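Local coordinates for protein catechol O-methyltransferase (Mycobacterium tuberculosis, PDB 6JCL) that catalyses the metal-dependent transfer of a methyl group from S-adenosyl-L-methionine to one hydroxyl of catechol-like compounds, at residues A[150-155]-A[160-165]. Residues are numbered along the deposited sequence; the frame is centred on the assembly and turned at random.
Sequences QWAIRL and AVIVVD. With SR (strontium ion), chain J.
Ala152 and Ile153 of helix 145-155 pack their aliphatic side chains against Ile162 of strand 160-165, and farther along the same strand the flat carboxylate of Asp165 holds a metal. Its OD2 binds strontium at 2.5 Å, whereas OD1 is turned away and hydrogen-bonds a methylpentanediol probably left from crystallisation. The metal stands off the carboxylate plane, and a water, Asp139 and Asn166 also bind it.

The buried contact itself depends on one branch of Ile162. CG1 stands beside the backbone N (chi1 -62°), anti to the carbonyl carbon, and an extended chi2 of 169° carries CD1 out to the helix. There CD1 of Ile162 meets Ala152 CB at 3.8 Å. Ile153 CG1 comes within 4.1 Å of the same Ile162 CD1, the two isoleucine side chains crossing at about a right angle. CB of Ala152 points to the strand, where Ala152 CA and Ile162 CA are 7.4 Å apart, a spacing consistent with the small side chain. Val136 and Ile138 of the adjacent parallel strand 133-138 extend this apolar layer, touching Ala152 and Ile162 respectively.

Strand 133-138, helix 145-155 and strand 160-165 thus form a beta-alpha-beta crossover of the Rossmann-like class I methyltransferase fold, with the metal site beyond the layer, near the C-terminal end of strand 160-165, where Asp165 binds the metal.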
ATOM      1  N   GLN A 150      -9.069 -18.181  -3.241  1.00 20.52           N
ATOM      2  CA  GLN A 150     -10.151 -18.926  -2.597  1.00 21.70           C
ATOM      3  C   GLN A 150      -9.665 -19.614  -1.321  1.00 24.81           C
ATOM      4  O   GLN A 150     -10.356 -19.585  -0.294  1.00 22.89           O
ATOM      5  CB  GLN A 150     -10.745 -19.930  -3.587  1.00 25.77           C
ATOM      6  CG  GLN A 150     -11.594 -19.247  -4.664  1.00 30.83           C
ATOM      7  CD  GLN A 150     -11.942 -20.150  -5.841  1.00 44.46           C
ATOM      8  OE1 GLN A 150     -11.212 -21.090  -6.167  1.00 43.51           O
ATOM      9  NE2 GLN A 150     -13.067 -19.866  -6.484  1.00 52.24           N
ATOM     10  N   TRP A 151      -8.467 -20.210  -1.355  1.00 24.09           N
ATOM     11  CA  TRP A 151      -7.907 -20.806  -0.142  1.00 22.12           C
ATOM     12  C   TRP A 151      -7.617 -19.736   0.902  1.00 21.78           C
ATOM     13  O   TRP A 151      -7.836 -19.959   2.099  1.00 22.64           O
ATOM     14  CB  TRP A 151      -6.622 -21.586  -0.466  1.00 21.78           C
ATOM     15  CG  TRP A 151      -6.887 -23.037  -0.752  1.00 22.71           C
ATOM     16  CD1 TRP A 151      -6.775 -23.672  -1.957  1.00 23.57           C
ATOM     17  CD2 TRP A 151      -7.342 -24.021   0.180  1.00 26.19           C
ATOM     18  NE1 TRP A 151      -7.130 -24.992  -1.829  1.00 30.63           N
ATOM     19  CE2 TRP A 151      -7.479 -25.234  -0.526  1.00 33.33           C
ATOM     20  CE3 TRP A 151      -7.637 -23.999   1.545  1.00 29.52           C
ATOM     21  CZ2 TRP A 151      -7.897 -26.412   0.087  1.00 35.51           C
ATOM     22  CZ3 TRP A 151      -8.061 -25.169   2.152  1.00 32.73           C
ATOM     23  CH2 TRP A 151      -8.186 -26.361   1.421  1.00 38.68           C
ATOM     24  N   ALA A 152      -7.109 -18.577   0.465  1.00 21.04           N
ATOM     25  CA  ALA A 152      -6.806 -17.494   1.405  1.00 20.48           C
ATOM     26  C   ALA A 152      -8.052 -17.069   2.166  1.00 24.63           C
ATOM     27  O   ALA A 152      -8.016 -16.878   3.384  1.00 24.06           O
ATOM     28  CB  ALA A 152      -6.188 -16.306   0.659  1.00 19.37           C
ATOM     29  N   ILE A 153      -9.168 -16.908   1.463  1.00 22.97           N
ATOM     30  CA  ILE A 153     -10.419 -16.556   2.126  1.00 24.04           C
ATOM     31  C   ILE A 153     -10.804 -17.618   3.142  1.00 26.38           C
ATOM     32  O   ILE A 153     -11.186 -17.301   4.275  1.00 27.63           O
ATOM     33  CB  ILE A 153     -11.518 -16.345   1.073  1.00 24.06           C
ATOM     34  CG1 ILE A 153     -11.186 -15.106   0.232  1.00 24.69           C
ATOM     35  CG2 ILE A 153     -12.907 -16.274   1.723  1.00 29.32           C
ATOM     36  CD1 ILE A 153     -12.082 -14.961  -0.978  1.00 26.48           C
ATOM     37  N   ARG A 154     -10.688 -18.897   2.767  1.00 24.09           N
ATOM     38  CA  ARG A 154     -11.054 -19.967   3.691  1.00 25.38           C
ATOM     39  C   ARG A 154     -10.153 -19.983   4.925  1.00 25.48           C
ATOM     40  O   ARG A 154     -10.619 -20.263   6.037  1.00 27.49           O
ATOM     41  CB  ARG A 154     -11.015 -21.315   2.964  1.00 31.11           C
ATOM     42  CG  ARG A 154     -11.200 -22.511   3.891  1.00 35.45           C
ATOM     43  CD  ARG A 154     -11.293 -23.818   3.114  1.00 45.05           C
ATOM     44  NE  ARG A 154     -11.716 -24.923   3.972  1.00 55.71           N
ATOM     45  CZ  ARG A 154     -12.049 -26.131   3.524  1.00 58.59           C
ATOM     46  NH1 ARG A 154     -12.005 -26.390   2.224  1.00 56.45           N
ATOM     47  NH2 ARG A 154     -12.421 -27.080   4.375  1.00 60.20           N
ATOM     48  N   LEU A 155      -8.873 -19.665   4.765  1.00 24.39           N
ATOM     49  CA  LEU A 155      -7.909 -19.815   5.852  1.00 24.55           C
ATOM     50  C   LEU A 155      -7.641 -18.516   6.609  1.00 27.84           C
ATOM     51  O   LEU A 155      -6.858 -18.521   7.564  1.00 25.24           O
ATOM     52  CB  LEU A 155      -6.586 -20.371   5.310  1.00 27.38           C
ATOM     53  CG  LEU A 155      -6.618 -21.754   4.646  1.00 28.39           C
ATOM     54  CD1 LEU A 155      -5.240 -22.145   4.133  1.00 27.71           C
ATOM     55  CD2 LEU A 155      -7.144 -22.809   5.600  1.00 30.12           C
ATOM     56  N   ALA A 160      -8.788  -9.909   7.306  1.00 22.59           N
ATOM     57  CA  ALA A 160      -7.426 -10.163   6.868  1.00 21.52           C
ATOM     58  C   ALA A 160      -7.126  -9.451   5.549  1.00 20.40           C
ATOM     59  O   ALA A 160      -8.019  -9.171   4.737  1.00 21.53           O
ATOM     60  CB  ALA A 160      -7.195 -11.666   6.683  1.00 21.58           C
ATOM     61  N   VAL A 161      -5.839  -9.212   5.318  1.00 19.56           N
ATOM     62  CA  VAL A 161      -5.358  -8.557   4.103  1.00 20.13           C
ATOM     63  C   VAL A 161      -4.813  -9.618   3.161  1.00 20.07           C
ATOM     64  O   VAL A 161      -4.043 -10.489   3.583  1.00 18.23           O
ATOM     65  CB  VAL A 161      -4.263  -7.526   4.432  1.00 18.15           C
ATOM     66  CG1 VAL A 161      -3.731  -6.871   3.157  1.00 17.24           C
ATOM     67  CG2 VAL A 161      -4.799  -6.461   5.398  1.00 18.86           C
ATOM     68  N   ILE A 162      -5.218  -9.556   1.887  1.00 17.56           N
ATOM     69  CA  ILE A 162      -4.655 -10.391   0.823  1.00 17.02           C
ATOM     70  C   ILE A 162      -3.957  -9.468  -0.158  1.00 17.96           C
ATOM     71  O   ILE A 162      -4.559  -8.499  -0.640  1.00 19.17           O
ATOM     72  CB  ILE A 162      -5.734 -11.225   0.098  1.00 18.46           C
ATOM     73  CG1 ILE A 162      -6.422 -12.187   1.077  1.00 21.02           C
ATOM     74  CG2 ILE A 162      -5.091 -12.024  -1.059  1.00 18.17           C
ATOM     75  CD1 ILE A 162      -7.710 -12.882   0.500  1.00 22.28           C
ATOM     76  N   VAL A 163      -2.699  -9.770  -0.463  1.00 15.73           N
ATOM     77  CA  VAL A 163      -1.932  -9.019  -1.454  1.00 15.08           C
ATOM     78  C   VAL A 163      -1.532  -9.986  -2.559  1.00 18.05           C
ATOM     79  O   VAL A 163      -1.019 -11.076  -2.273  1.00 16.69           O
ATOM     80  CB  VAL A 163      -0.689  -8.363  -0.823  1.00 14.86           C
ATOM     81  CG1 VAL A 163       0.166  -7.703  -1.905  1.00 15.61           C
ATOM     82  CG2 VAL A 163      -1.092  -7.320   0.245  1.00 18.80           C
ATOM     83  N   VAL A 164      -1.781  -9.599  -3.813  1.00 15.64           N
ATOM     84  CA  VAL A 164      -1.408 -10.405  -4.974  1.00 15.76           C
ATOM     85  C   VAL A 164      -0.402  -9.594  -5.787  1.00 16.24           C
ATOM     86  O   VAL A 164      -0.689  -8.453  -6.173  1.00 16.13           O
ATOM     87  CB  VAL A 164      -2.621 -10.784  -5.840  1.00 16.24           C
ATOM     88  CG1 VAL A 164      -2.173 -11.727  -6.962  1.00 14.82           C
ATOM     89  CG2 VAL A 164      -3.764 -11.410  -4.986  1.00 15.67           C
ATOM     90  N   ASP A 165       0.768 -10.179  -6.042  1.00 14.10           N
ATOM     91  CA  ASP A 165       1.821  -9.505  -6.799  1.00 15.15           C
ATOM     92  C   ASP A 165       1.628  -9.668  -8.312  1.00 16.84           C
ATOM     93  O   ASP A 165       1.021 -10.634  -8.799  1.00 14.79           O
ATOM     94  CB  ASP A 165       3.194 -10.067  -6.404  1.00 16.26           C
ATOM     95  CG  ASP A 165       4.335  -9.096  -6.693  1.00 17.87           C
ATOM     96  OD1 ASP A 165       4.074  -7.878  -6.827  1.00 19.26           O
ATOM     97  OD2 ASP A 165       5.506  -9.557  -6.782  1.00 18.44           O
TER
HETATM   98 SR    SR J 302       6.608 -11.568  -7.704  0.85 18.14          SR
HETATM   99  O   HOH W   1       8.747 -11.015  -6.442  1.00 20.56           O